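Acetylserotonin O-methyltransferase (Homo sapiens, PDB 4A6D) transfers a methyl group from S-adenosylmethionine to N-acetylserotonin, giving melatonin in the last step of its synthesis, and works as a homodimer. Local coordinates at residues 113-118 and 133-138; 257-262 and 308-313; 170-175 and 198-203; 165-170 and 332-337. All blocks are in the same frame, centred on the assembly; numbering follows the deposited sequence.

Contact 1. Residues 113-118 and 133-138; sequences SYRCWG and ETFGVP
One face of the F135 ring carries the methyl of its chain neighbour: T134 CG2 lies 4.0 Å above the plane of the F135 ring, offset toward the rim. R115 CD and C116 SG reach the same ring obliquely, and the sulfur makes a Cys sulfur-aromatic contact with it. At the edge of the R115 guanidinium, near its plane, lie T134 O and F135 CE1. The guanidinium and ring planes stand 70° apart, so these two groups cross without stacking. F135 has its cation-pi partner in R148.

The contact joins the C-terminal parts of helix 103-117 and helix 131-135. C116 SG is 4.9 Å from the centroid of the F135 ring. The nearest ring atom to C116 SG is F135 CE2, at 3.6 Å. The chi1 of -83° sets SG anti to the carbonyl carbon of C116, which puts the sulfur beside F135 CE2.

T134 packs with its methyl. CG2 is anti to the backbone N and lies 3.6 Å from R115 NE, while T134 and R115 run past each other in opposite directions. T134 OG1 is hydrogen-bonded to Q130 O. No hydrogen bond crosses the contact. G136 then takes positive phi and leads the chain out of the helix.

Y114 and W117 work at the dimer interface: Y114 stacks on Y114 of the second subunit, and W117 meets F19 of that subunit edge-to-face. C116 also touches Q306, a substrate-binding residue. The R115 side chain bends at chi2 and chi3, and its CD ends up 4.0 Å from F135 CE1.

Contact 2. Residues 257-262 and 308-313; sequences WADGKC and EGQERT
W257 opens the segment, with its ring touching bound S-adenosylmethionine. E308 OE1 meets the ring edge in plane, 3.4 Å from W257 CE3. The backbone of W257 serves R312: W257 O takes a hydrogen bond from R312 NH2 at 2.9 Å, nearly straight at 164° and on a lone pair. A weak second hydrogen bond comes from R312 NH1, which is also hydrogen-bonded to L254 O.

A258 holds the N-cap position of helix 259-272. D259, in the first turn, makes the salt bridge. Its OD1 is 2.7 Å from R312 NH2, met nearly along the C-O axis, and receives a weak hydrogen bond from R312 NE. D259 OD2 is hydrogen-bonded to H316 NE2. K261 CD lies over one face of the W257 ring, toward its rim. C262 SG lies 3.7 Å from R312 NH2, while Q310 CG covers one guanidinium face.

An alanine in place of R312 would probably loosen the loop 308-313 from the helix start, since the hydrogen bonds to W257 O, D259 OD1 and L254 O would be lost. E311 OE2 is hydrogen-bonded to ND1 of H255, the probable catalytic proton donor/acceptor. The buried guanidinium sits among a carboxylate and carbonyls, which probably keeps R312 charged and D259 deprotonated.

Contact 3. Residues 170-175 and 198-203; sequences SVLTAF and MSLYPG
Y201 OH is held by two hydrogen bonds. It donates to L172 O at 2.8 Å and takes a weak bond from L177 N. The contact belongs to the Rossmann-like methyltransferase domain, where it joins the C-terminal parts of helix 164-173 and helix 192-200. Y201 is the first residue past helix 192-200 to leave helical angles. Its chi1 of -59° sets CG anti to the carbonyl carbon.

L172 O lies at the edge of the Y201 ring, in the ring plane. The hydroxyl lies 26° out of the carbonyl plane of L172, so it is not lined up with a lone pair of L172 O. A phenylalanine in place of Y201 would probably loosen the end of helix 164-173, because both bonds at the hydroxyl would be lost.

The rest is apolar. L172 and L200 cross at about a right angle, with L172 CB 3.8 Å from L200 CD1. F175 turns its ring the other way, to strands 329-332 and 339-344. T173 bonds R169 O through OG1, which leaves its methyl for the leucine: T173 CG2 lies 3.7 Å from L200 CD2.

Contact 4. Residues 165-170 and 332-337; sequences SVNGRS and KKTGAI
Two side-chain pairs make the first shell. The N167 amide meets the methyl of A336: N167 OD1 is 3.3 Å and N167 ND2 3.5 Å from A336 CB. One helical turn on, S170 CB packs against T334 CG2 at 3.8 Å.

The next shell holds these groups in place. N167 OD1 takes a hydrogen bond from Y338 N, just past the segment, which fixes the amide beside the loop. S170 OG bonds back to N167 O at 3.2 Å, with the donor 51° above the carbonyl plane. The S170 chi1 of -18° nearly eclipses OG and the backbone N. This lies where helix 164-173 is kinked, with the N of R169 and the N of S170 unbonded to the turn before.

In the loop, T334 OG1 accepts a hydrogen bond from A336 N at 3.0 Å, with an N-H...O angle of 151°, and donates to Y338 O. T334 CG2 is thereby left for S170. G335 takes positive phi at the bend.

Farther out lies the second subunit, where E5 packs on A336 and Y9 on I337. The T334 bond to A336 N is an ST turn, set in the connection that leads from strand 329-332 into strand 339-344. Strand 339-344 alone runs against the others in the seven-stranded sheet, order 3-2-1-4-5-7-6, as in class I methyltransferases.

In the fold
Contacts 3 and 4 are neighbours: their centres are 12 Å apart, and they share S170 on helix 164-173. They touch where F175 CZ lies 3.5 Å from K332 CG. No other chain touches contact 3. Contact 1 lies on the opposite side of the chain's centre, with its centre about 37 Å from that of contact 3. Contacts 1 and 4 both touch the second subunit, and contact 2 does so through Q310. Contact 2 touches the cofactor: the W257 side chain is about 4 Å from it. The side chains of N167 and L172 are each about 10 Å from the cofactor. The C116 side chain of contact 1 is about 4 Å from that of substrate-binding Q306.

Contact 1. Residues 113-118 and 133-138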
loop_
_atom_site.group_PDB
_atom_site.type_symbol
_atom_site.label_atom_id
_atom_site.label_comp_id
_atom_site.label_asym_id
_atom_site.label_seq_id
_atom_site.Cartn_x
_atom_site.Cartn_y
_atom_site.Cartn_z
ATOM N N SER A 113 1.841 8.943 -6.875
ATOM C CA SER A 113 1.901 7.518 -7.242
ATOM C C SER A 113 0.786 6.697 -6.613
ATOM O O SER A 113 0.179 5.875 -7.298
ATOM C CB SER A 113 3.253 6.917 -6.860
ATOM O OG SER A 113 4.305 7.818 -7.160
ATOM N N TYR A 114 0.533 6.907 -5.305
ATOM C CA TYR A 114 -0.501 6.202 -4.532
ATOM C C TYR A 114 -1.859 6.384 -5.183
ATOM O O TYR A 114 -2.572 5.402 -5.385
ATOM C CB TYR A 114 -0.496 6.665 -3.063
ATOM C CG TYR A 114 -1.463 5.913 -2.186
ATOM C CD1 TYR A 114 -2.802 6.311 -2.082
ATOM C CD2 TYR A 114 -1.046 4.824 -1.429
ATOM C CE1 TYR A 114 -3.700 5.620 -1.275
ATOM C CE2 TYR A 114 -1.935 4.137 -0.599
ATOM C CZ TYR A 114 -3.266 4.526 -0.540
ATOM O OH TYR A 114 -4.148 3.863 0.286
ATOM N N ARG A 115 -2.198 7.634 -5.536
ATOM C CA ARG A 115 -3.447 7.996 -6.215
ATOM C C ARG A 115 -3.541 7.218 -7.541
ATOM O O ARG A 115 -4.454 6.412 -7.695
ATOM C CB ARG A 115 -3.509 9.514 -6.456
ATOM C CG ARG A 115 -4.212 10.275 -5.337
ATOM C CD ARG A 115 -5.030 11.473 -5.824
ATOM N NE ARG A 115 -6.115 11.134 -6.767
ATOM C CZ ARG A 115 -7.298 10.615 -6.434
ATOM N NH1 ARG A 115 -7.576 10.328 -5.165
ATOM N NH2 ARG A 115 -8.205 10.361 -7.371
ATOM N N CYS A 116 -2.533 7.377 -8.433
ATOM C CA CYS A 116 -2.410 6.689 -9.727
ATOM C C CYS A 116 -2.631 5.168 -9.603
ATOM O O CYS A 116 -3.433 4.586 -10.342
ATOM C CB CYS A 116 -1.067 7.013 -10.383
ATOM S SG CYS A 116 -1.046 8.573 -11.301
ATOM N N TRP A 117 -1.975 4.550 -8.610
ATOM C CA TRP A 117 -2.048 3.111 -8.360
ATOM C C TRP A 117 -3.439 2.544 -8.020
ATOM O O TRP A 117 -3.662 1.346 -8.188
ATOM C CB TRP A 117 -0.940 2.652 -7.413
ATOM C CG TRP A 117 0.358 2.373 -8.116
ATOM C CD1 TRP A 117 1.229 3.286 -8.646
ATOM C CD2 TRP A 117 0.906 1.079 -8.406
ATOM N NE1 TRP A 117 2.334 2.642 -9.151
ATOM C CE2 TRP A 117 2.144 1.286 -9.056
ATOM C CE3 TRP A 117 0.472 -0.245 -8.168
ATOM C CZ2 TRP A 117 2.958 0.226 -9.466
ATOM C CZ3 TRP A 117 1.281 -1.294 -8.575
ATOM C CH2 TRP A 117 2.510 -1.051 -9.222
ATOM N N GLY A 118 -4.377 3.407 -7.635
ATOM C CA GLY A 118 -5.760 2.996 -7.423
ATOM C C GLY A 118 -6.402 2.596 -8.744
ATOM O O GLY A 118 -7.303 1.757 -8.787
ATOM N N GLU A 133 -7.370 10.076 -15.893
ATOM C CA GLU A 133 -8.380 9.385 -15.069
ATOM C C GLU A 133 -8.226 9.666 -13.581
ATOM O O GLU A 133 -9.190 9.520 -12.847
ATOM C CB GLU A 133 -8.383 7.866 -15.338
ATOM C CG GLU A 133 -8.648 7.471 -16.787
ATOM C CD GLU A 133 -7.459 7.316 -17.724
ATOM O OE1 GLU A 133 -6.565 8.196 -17.736
ATOM O OE2 GLU A 133 -7.470 6.345 -18.516
ATOM N N THR A 134 -7.016 10.055 -13.138
ATOM C CA THR A 134 -6.688 10.315 -11.732
ATOM C C THR A 134 -6.726 11.793 -11.377
ATOM O O THR A 134 -7.267 12.140 -10.328
ATOM C CB THR A 134 -5.288 9.741 -11.357
ATOM O OG1 THR A 134 -5.078 8.484 -11.984
ATOM C CG2 THR A 134 -5.094 9.601 -9.869
ATOM N N PHE A 135 -6.070 12.643 -12.190
ATOM C CA PHE A 135 -5.940 14.066 -11.895
ATOM C C PHE A 135 -6.751 15.014 -12.769
ATOM O O PHE A 135 -6.791 16.213 -12.475
ATOM C CB PHE A 135 -4.452 14.468 -11.877
ATOM C CG PHE A 135 -3.600 13.691 -10.897
ATOM C CD1 PHE A 135 -3.648 13.967 -9.534
ATOM C CD2 PHE A 135 -2.722 12.706 -11.341
ATOM C CE1 PHE A 135 -2.853 13.255 -8.632
ATOM C CE2 PHE A 135 -1.921 12.002 -10.439
ATOM C CZ PHE A 135 -1.995 12.278 -9.091
ATOM N N GLY A 136 -7.365 14.486 -13.830
ATOM C CA GLY A 136 -8.125 15.274 -14.803
ATOM C C GLY A 136 -7.226 16.007 -15.790
ATOM O O GLY A 136 -7.705 16.615 -16.755
ATOM N N VAL A 137 -5.904 15.932 -15.553
ATOM C CA VAL A 137 -4.848 16.590 -16.313
ATOM C C VAL A 137 -4.427 15.794 -17.581
ATOM O O VAL A 137 -3.961 14.647 -17.456
ATOM C CB VAL A 137 -3.644 16.948 -15.379
ATOM C CG1 VAL A 137 -2.429 17.440 -16.168
ATOM C CG2 VAL A 137 -4.050 17.982 -14.329
ATOM N N PRO A 138 -4.538 16.420 -18.795
ATOM C CA PRO A 138 -4.100 15.737 -20.030
ATOM C C PRO A 138 -2.598 15.405 -20.027
ATOM O O PRO A 138 -1.769 16.251 -19.675
ATOM C CB PRO A 138 -4.475 16.729 -21.147
ATOM C CG PRO A 138 -5.476 17.664 -20.528
ATOM C CD PRO A 138 -5.055 17.774 -19.095
#

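Contact 2. Residues 257-262 and 308-313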
loop_
_atom_site.group_PDB
_atom_site.type_symbol
_atom_site.label_atom_id
_atom_site.label_comp_id
_atom_site.label_asym_id
_atom_site.label_seq_id
_atom_site.Cartn_x
_atom_site.Cartn_y
_atom_site.Cartn_z
ATOM N N TRP A 257 10.021 6.495 -21.411
ATOM C CA TRP A 257 9.568 6.423 -22.788
ATOM C C TRP A 257 9.595 5.052 -23.403
ATOM O O TRP A 257 10.373 4.198 -22.996
ATOM C CB TRP A 257 10.440 7.356 -23.656
ATOM C CG TRP A 257 10.752 8.713 -23.077
ATOM C CD1 TRP A 257 11.962 9.150 -22.614
ATOM C CD2 TRP A 257 9.842 9.817 -22.934
ATOM N NE1 TRP A 257 11.870 10.469 -22.219
ATOM C CE2 TRP A 257 10.570 10.893 -22.376
ATOM C CE3 TRP A 257 8.488 10.017 -23.270
ATOM C CZ2 TRP A 257 9.988 12.147 -22.130
ATOM C CZ3 TRP A 257 7.910 11.271 -23.051
ATOM C CH2 TRP A 257 8.655 12.318 -22.485
ATOM N N ALA A 258 8.808 4.881 -24.458
ATOM C CA ALA A 258 8.734 3.683 -25.276
ATOM C C ALA A 258 9.988 3.598 -26.193
ATOM O O ALA A 258 10.727 4.582 -26.352
ATOM C CB ALA A 258 7.460 3.714 -26.107
ATOM N N ASP A 259 10.250 2.410 -26.769
ATOM C CA ASP A 259 11.412 2.171 -27.635
ATOM C C ASP A 259 11.702 3.188 -28.712
ATOM O O ASP A 259 12.856 3.606 -28.848
ATOM C CB ASP A 259 11.407 0.744 -28.195
ATOM C CG ASP A 259 11.723 -0.317 -27.155
ATOM O OD1 ASP A 259 11.693 0.005 -25.943
ATOM O OD2 ASP A 259 11.986 -1.470 -27.547
ATOM N N GLY A 260 10.683 3.573 -29.477
ATOM C CA GLY A 260 10.813 4.538 -30.582
ATOM C C GLY A 260 11.302 5.910 -30.159
ATOM O O GLY A 260 12.185 6.457 -30.794
ATOM N N LYS A 261 10.738 6.468 -29.078
ATOM C CA LYS A 261 11.144 7.747 -28.475
ATOM C C LYS A 261 12.583 7.605 -27.947
ATOM O O LYS A 261 13.386 8.514 -28.153
ATOM C CB LYS A 261 10.203 8.107 -27.309
ATOM C CG LYS A 261 9.208 9.188 -27.608
ATOM C CD LYS A 261 9.391 10.359 -26.669
ATOM C CE LYS A 261 8.252 11.342 -26.734
ATOM N NZ LYS A 261 8.608 12.638 -26.096
ATOM N N CYS A 262 12.913 6.466 -27.277
ATOM C CA CYS A 262 14.276 6.186 -26.783
ATOM C C CYS A 262 15.233 6.184 -27.929
ATOM O O CYS A 262 16.256 6.854 -27.847
ATOM C CB CYS A 262 14.339 4.862 -26.024
ATOM S SG CYS A 262 13.540 4.903 -24.404
ATOM N N GLU A 308 5.276 6.544 -20.059
ATOM C CA GLU A 308 5.033 5.897 -21.357
ATOM C C GLU A 308 6.014 4.739 -21.542
ATOM O O GLU A 308 5.968 4.043 -22.561
ATOM C CB GLU A 308 5.237 6.903 -22.487
ATOM C CG GLU A 308 4.059 7.832 -22.730
ATOM C CD GLU A 308 4.336 8.983 -23.683
ATOM O OE1 GLU A 308 5.434 9.024 -24.293
ATOM O OE2 GLU A 308 3.448 9.859 -23.809
ATOM N N GLY A 309 6.838 4.503 -20.524
ATOM C CA GLY A 309 7.875 3.482 -20.571
ATOM C C GLY A 309 7.698 2.223 -19.756
ATOM O O GLY A 309 6.591 1.757 -19.510
ATOM N N GLN A 310 8.829 1.658 -19.360
ATOM C CA GLN A 310 8.965 0.376 -18.673
ATOM C C GLN A 310 10.387 0.306 -18.184
ATOM O O GLN A 310 11.238 1.095 -18.628
ATOM C CB GLN A 310 8.760 -0.776 -19.709
ATOM C CG GLN A 310 9.659 -0.637 -20.956
ATOM C CD GLN A 310 9.525 -1.662 -22.066
ATOM O OE1 GLN A 310 9.437 -1.303 -23.265
ATOM N NE2 GLN A 310 9.687 -2.940 -21.732
ATOM N N GLU A 311 10.664 -0.657 -17.309
ATOM C CA GLU A 311 12.040 -0.949 -16.925
ATOM C C GLU A 311 12.541 -1.975 -17.959
ATOM O O GLU A 311 11.729 -2.606 -18.643
ATOM C CB GLU A 311 12.158 -1.426 -15.462
ATOM C CG GLU A 311 11.756 -0.358 -14.436
ATOM C CD GLU A 311 12.456 0.989 -14.466
ATOM O OE1 GLU A 311 13.651 1.050 -14.841
ATOM O OE2 GLU A 311 11.799 1.995 -14.120
ATOM N N ARG A 312 13.851 -2.060 -18.176
ATOM C CA ARG A 312 14.357 -2.973 -19.214
ATOM C C ARG A 312 15.491 -3.832 -18.726
ATOM O O ARG A 312 16.131 -3.492 -17.735
ATOM C CB ARG A 312 14.762 -2.189 -20.503
ATOM C CG ARG A 312 13.611 -1.390 -21.158
ATOM C CD ARG A 312 14.139 -0.385 -22.169
ATOM N NE ARG A 312 13.117 0.146 -23.072
ATOM C CZ ARG A 312 12.501 1.319 -22.927
ATOM N NH1 ARG A 312 12.745 2.081 -21.867
ATOM N NH2 ARG A 312 11.635 1.734 -23.834
ATOM N N THR A 313 15.746 -4.942 -19.441
ATOM C CA THR A 313 16.859 -5.875 -19.212
ATOM C C THR A 313 18.132 -5.344 -19.868
ATOM O O THR A 313 18.050 -4.576 -20.850
ATOM C CB THR A 313 16.547 -7.289 -19.788
ATOM O OG1 THR A 313 16.531 -7.245 -21.215
ATOM C CG2 THR A 313 15.244 -7.924 -19.205
#

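Contact 3. Residues 170-175 and 198-203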
loop_
_atom_site.group_PDB
_atom_site.type_symbol
_atom_site.label_atom_id
_atom_site.label_comp_id
_atom_site.label_asym_id
_atom_site.label_seq_id
_atom_site.Cartn_x
_atom_site.Cartn_y
_atom_site.Cartn_z
ATOM N N SER A 170 27.852 4.746 -6.241
ATOM C CA SER A 170 27.863 3.422 -6.877
ATOM C C SER A 170 27.858 3.562 -8.417
ATOM O O SER A 170 28.750 3.051 -9.086
ATOM C CB SER A 170 26.657 2.587 -6.431
ATOM O OG SER A 170 26.032 3.059 -5.242
ATOM N N VAL A 171 26.860 4.265 -8.954
ATOM C CA VAL A 171 26.651 4.452 -10.388
ATOM C C VAL A 171 27.725 5.254 -11.084
ATOM O O VAL A 171 28.149 4.877 -12.177
ATOM C CB VAL A 171 25.215 4.893 -10.752
ATOM C CG1 VAL A 171 24.202 3.809 -10.383
ATOM C CG2 VAL A 171 24.845 6.232 -10.112
ATOM N N LEU A 172 28.203 6.330 -10.446
ATOM C CA LEU A 172 29.228 7.174 -11.041
ATOM C C LEU A 172 30.633 6.568 -11.001
ATOM O O LEU A 172 31.466 6.925 -11.849
ATOM C CB LEU A 172 29.173 8.598 -10.475
ATOM C CG LEU A 172 27.817 9.328 -10.625
ATOM C CD1 LEU A 172 27.760 10.540 -9.748
ATOM C CD2 LEU A 172 27.500 9.679 -12.079
ATOM N N THR A 173 30.884 5.626 -10.052
ATOM C CA THR A 173 32.183 4.939 -9.925
ATOM C C THR A 173 32.232 3.495 -10.457
ATOM O O THR A 173 33.300 2.883 -10.416
ATOM C CB THR A 173 32.837 5.103 -8.540
ATOM O OG1 THR A 173 32.043 4.439 -7.562
ATOM C CG2 THR A 173 33.084 6.561 -8.170
ATOM N N ALA A 174 31.108 2.982 -11.005
ATOM C CA ALA A 174 31.003 1.668 -11.651
ATOM C C ALA A 174 32.056 1.584 -12.808
ATOM O O ALA A 174 32.690 0.547 -12.998
ATOM C CB ALA A 174 29.583 1.481 -12.200
ATOM N N PHE A 175 32.238 2.693 -13.549
ATOM C CA PHE A 175 33.211 2.880 -14.629
ATOM C C PHE A 175 34.033 4.128 -14.303
ATOM O O PHE A 175 33.528 5.051 -13.660
ATOM C CB PHE A 175 32.504 3.067 -15.994
ATOM C CG PHE A 175 31.580 1.941 -16.405
ATOM C CD1 PHE A 175 32.082 0.793 -17.023
ATOM C CD2 PHE A 175 30.207 2.026 -16.171
ATOM C CE1 PHE A 175 31.229 -0.268 -17.369
ATOM C CE2 PHE A 175 29.350 0.973 -16.526
ATOM C CZ PHE A 175 29.859 -0.160 -17.138
ATOM N N MET A 198 31.002 15.796 -9.918
ATOM C CA MET A 198 32.073 16.771 -9.803
ATOM C C MET A 198 32.970 16.634 -8.580
ATOM O O MET A 198 34.156 16.922 -8.676
ATOM C CB MET A 198 31.538 18.184 -10.001
ATOM C CG MET A 198 30.938 18.388 -11.381
ATOM S SD MET A 198 32.072 18.038 -12.766
ATOM C CE MET A 198 31.511 16.400 -13.317
ATOM N N SER A 199 32.439 16.173 -7.447
ATOM C CA SER A 199 33.258 15.948 -6.250
ATOM C C SER A 199 34.078 14.665 -6.453
ATOM O O SER A 199 35.246 14.605 -6.059
ATOM C CB SER A 199 32.387 15.851 -5.000
ATOM O OG SER A 199 31.455 14.790 -5.100
ATOM N N LEU A 200 33.466 13.668 -7.121
ATOM C CA LEU A 200 34.080 12.389 -7.455
ATOM C C LEU A 200 35.170 12.553 -8.512
ATOM O O LEU A 200 36.224 11.921 -8.394
ATOM C CB LEU A 200 33.017 11.396 -7.942
ATOM C CG LEU A 200 32.238 10.657 -6.885
ATOM C CD1 LEU A 200 31.089 9.918 -7.498
ATOM C CD2 LEU A 200 33.128 9.683 -6.143
ATOM N N TYR A 201 34.930 13.415 -9.526
ATOM C CA TYR A 201 35.884 13.678 -10.615
ATOM C C TYR A 201 36.334 15.156 -10.637
ATOM O O TYR A 201 35.782 15.980 -11.375
ATOM C CB TYR A 201 35.332 13.194 -11.970
ATOM C CG TYR A 201 35.021 11.710 -11.995
ATOM C CD1 TYR A 201 36.023 10.771 -12.252
ATOM C CD2 TYR A 201 33.745 11.234 -11.681
ATOM C CE1 TYR A 201 35.752 9.398 -12.230
ATOM C CE2 TYR A 201 33.457 9.868 -11.690
ATOM C CZ TYR A 201 34.467 8.954 -11.956
ATOM O OH TYR A 201 34.203 7.608 -11.988
ATOM N N PRO A 202 37.368 15.496 -9.829
ATOM C CA PRO A 202 37.836 16.892 -9.762
ATOM C C PRO A 202 38.319 17.525 -11.060
ATOM O O PRO A 202 38.285 18.754 -11.183
ATOM C CB PRO A 202 38.961 16.831 -8.726
ATOM C CG PRO A 202 38.675 15.622 -7.917
ATOM C CD PRO A 202 38.114 14.641 -8.880
ATOM N N GLY A 203 38.797 16.708 -11.993
ATOM C CA GLY A 203 39.295 17.211 -13.270
ATOM C C GLY A 203 38.189 17.645 -14.212
ATOM O O GLY A 203 38.306 18.663 -14.900
#

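Contact 4. Residues 165-170 and 332-337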
loop_
_atom_site.group_PDB
_atom_site.type_symbol
_atom_site.label_atom_id
_atom_site.label_comp_id
_atom_site.label_asym_id
_atom_site.label_seq_id
_atom_site.Cartn_x
_atom_site.Cartn_y
_atom_site.Cartn_z
ATOM N N SER A 165 21.814 10.689 -3.013
ATOM C CA SER A 165 22.519 10.843 -1.739
ATOM C C SER A 165 22.966 9.467 -1.195
ATOM O O SER A 165 23.928 9.394 -0.429
ATOM C CB SER A 165 21.630 11.552 -0.721
ATOM O OG SER A 165 20.441 10.830 -0.445
ATOM N N VAL A 166 22.277 8.385 -1.622
ATOM C CA VAL A 166 22.578 6.998 -1.245
ATOM C C VAL A 166 23.158 6.176 -2.399
ATOM O O VAL A 166 24.074 5.403 -2.172
ATOM C CB VAL A 166 21.379 6.254 -0.592
ATOM C CG1 VAL A 166 21.464 6.305 0.918
ATOM C CG2 VAL A 166 20.041 6.795 -1.068
ATOM N N ASN A 167 22.591 6.305 -3.618
ATOM C CA ASN A 167 22.973 5.524 -4.804
ATOM C C ASN A 167 23.981 6.202 -5.755
ATOM O O ASN A 167 24.539 5.519 -6.620
ATOM C CB ASN A 167 21.697 5.123 -5.588
ATOM C CG ASN A 167 21.748 3.769 -6.280
ATOM O OD1 ASN A 167 20.760 3.025 -6.283
ATOM N ND2 ASN A 167 22.877 3.415 -6.916
ATOM N N GLY A 168 24.186 7.512 -5.601
ATOM C CA GLY A 168 25.063 8.314 -6.449
ATOM C C GLY A 168 26.462 7.784 -6.679
ATOM O O GLY A 168 26.871 7.625 -7.833
ATOM N N ARG A 169 27.205 7.496 -5.591
ATOM C CA ARG A 169 28.592 7.020 -5.675
ATOM C C ARG A 169 28.771 5.711 -6.441
ATOM O O ARG A 169 29.730 5.596 -7.209
ATOM C CB ARG A 169 29.282 6.962 -4.298
ATOM C CG ARG A 169 30.770 7.248 -4.398
ATOM C CD ARG A 169 31.593 6.859 -3.192
ATOM N NE ARG A 169 33.008 7.114 -3.481
ATOM C CZ ARG A 169 33.884 6.187 -3.870
ATOM N NH1 ARG A 169 33.518 4.911 -3.956
ATOM N NH2 ARG A 169 35.136 6.522 -4.145
ATOM N N SER A 170 27.852 4.746 -6.241
ATOM C CA SER A 170 27.863 3.422 -6.877
ATOM C C SER A 170 27.858 3.562 -8.417
ATOM O O SER A 170 28.750 3.051 -9.086
ATOM C CB SER A 170 26.657 2.587 -6.431
ATOM O OG SER A 170 26.032 3.059 -5.242
ATOM N N LYS A 332 27.043 -2.679 -15.199
ATOM C CA LYS A 332 27.568 -3.068 -13.900
ATOM C C LYS A 332 26.404 -3.085 -12.937
ATOM O O LYS A 332 25.696 -2.069 -12.831
ATOM C CB LYS A 332 28.668 -2.102 -13.415
ATOM C CG LYS A 332 29.964 -2.100 -14.250
ATOM C CD LYS A 332 30.967 -3.202 -13.869
ATOM C CE LYS A 332 32.039 -3.445 -14.912
ATOM N NZ LYS A 332 33.081 -2.384 -14.903
ATOM N N LYS A 333 26.142 -4.252 -12.315
ATOM C CA LYS A 333 25.086 -4.391 -11.305
ATOM C C LYS A 333 25.729 -3.974 -9.982
ATOM O O LYS A 333 26.683 -4.618 -9.532
ATOM C CB LYS A 333 24.466 -5.816 -11.257
ATOM C CG LYS A 333 23.202 -5.920 -12.135
ATOM C CD LYS A 333 22.106 -6.818 -11.526
ATOM C CE LYS A 333 20.728 -6.550 -12.115
ATOM N NZ LYS A 333 19.591 -7.005 -11.247
ATOM N N THR A 334 25.273 -2.834 -9.426
ATOM C CA THR A 334 25.819 -2.194 -8.215
ATOM C C THR A 334 25.443 -2.850 -6.892
ATOM O O THR A 334 26.099 -2.586 -5.872
ATOM C CB THR A 334 25.374 -0.720 -8.143
ATOM O OG1 THR A 334 23.946 -0.682 -8.091
ATOM C CG2 THR A 334 25.943 0.147 -9.295
ATOM N N GLY A 335 24.362 -3.634 -6.904
ATOM C CA GLY A 335 23.778 -4.234 -5.715
ATOM C C GLY A 335 22.797 -3.247 -5.111
ATOM O O GLY A 335 22.189 -3.525 -4.075
ATOM N N ALA A 336 22.611 -2.083 -5.777
ATOM C CA ALA A 336 21.700 -1.027 -5.343
ATOM C C ALA A 336 20.471 -0.946 -6.260
ATOM O O ALA A 336 20.318 -1.790 -7.143
ATOM C CB ALA A 336 22.435 0.306 -5.272
ATOM N N ILE A 337 19.548 -0.007 -6.014
ATOM C CA ILE A 337 18.392 0.085 -6.895
ATOM C C ILE A 337 18.879 0.418 -8.336
ATOM O O ILE A 337 18.543 -0.296 -9.288
ATOM C CB ILE A 337 17.312 1.069 -6.358
ATOM C CG1 ILE A 337 16.724 0.549 -5.018
ATOM C CG2 ILE A 337 16.211 1.287 -7.392
ATOM C CD1 ILE A 337 16.060 1.647 -4.176
#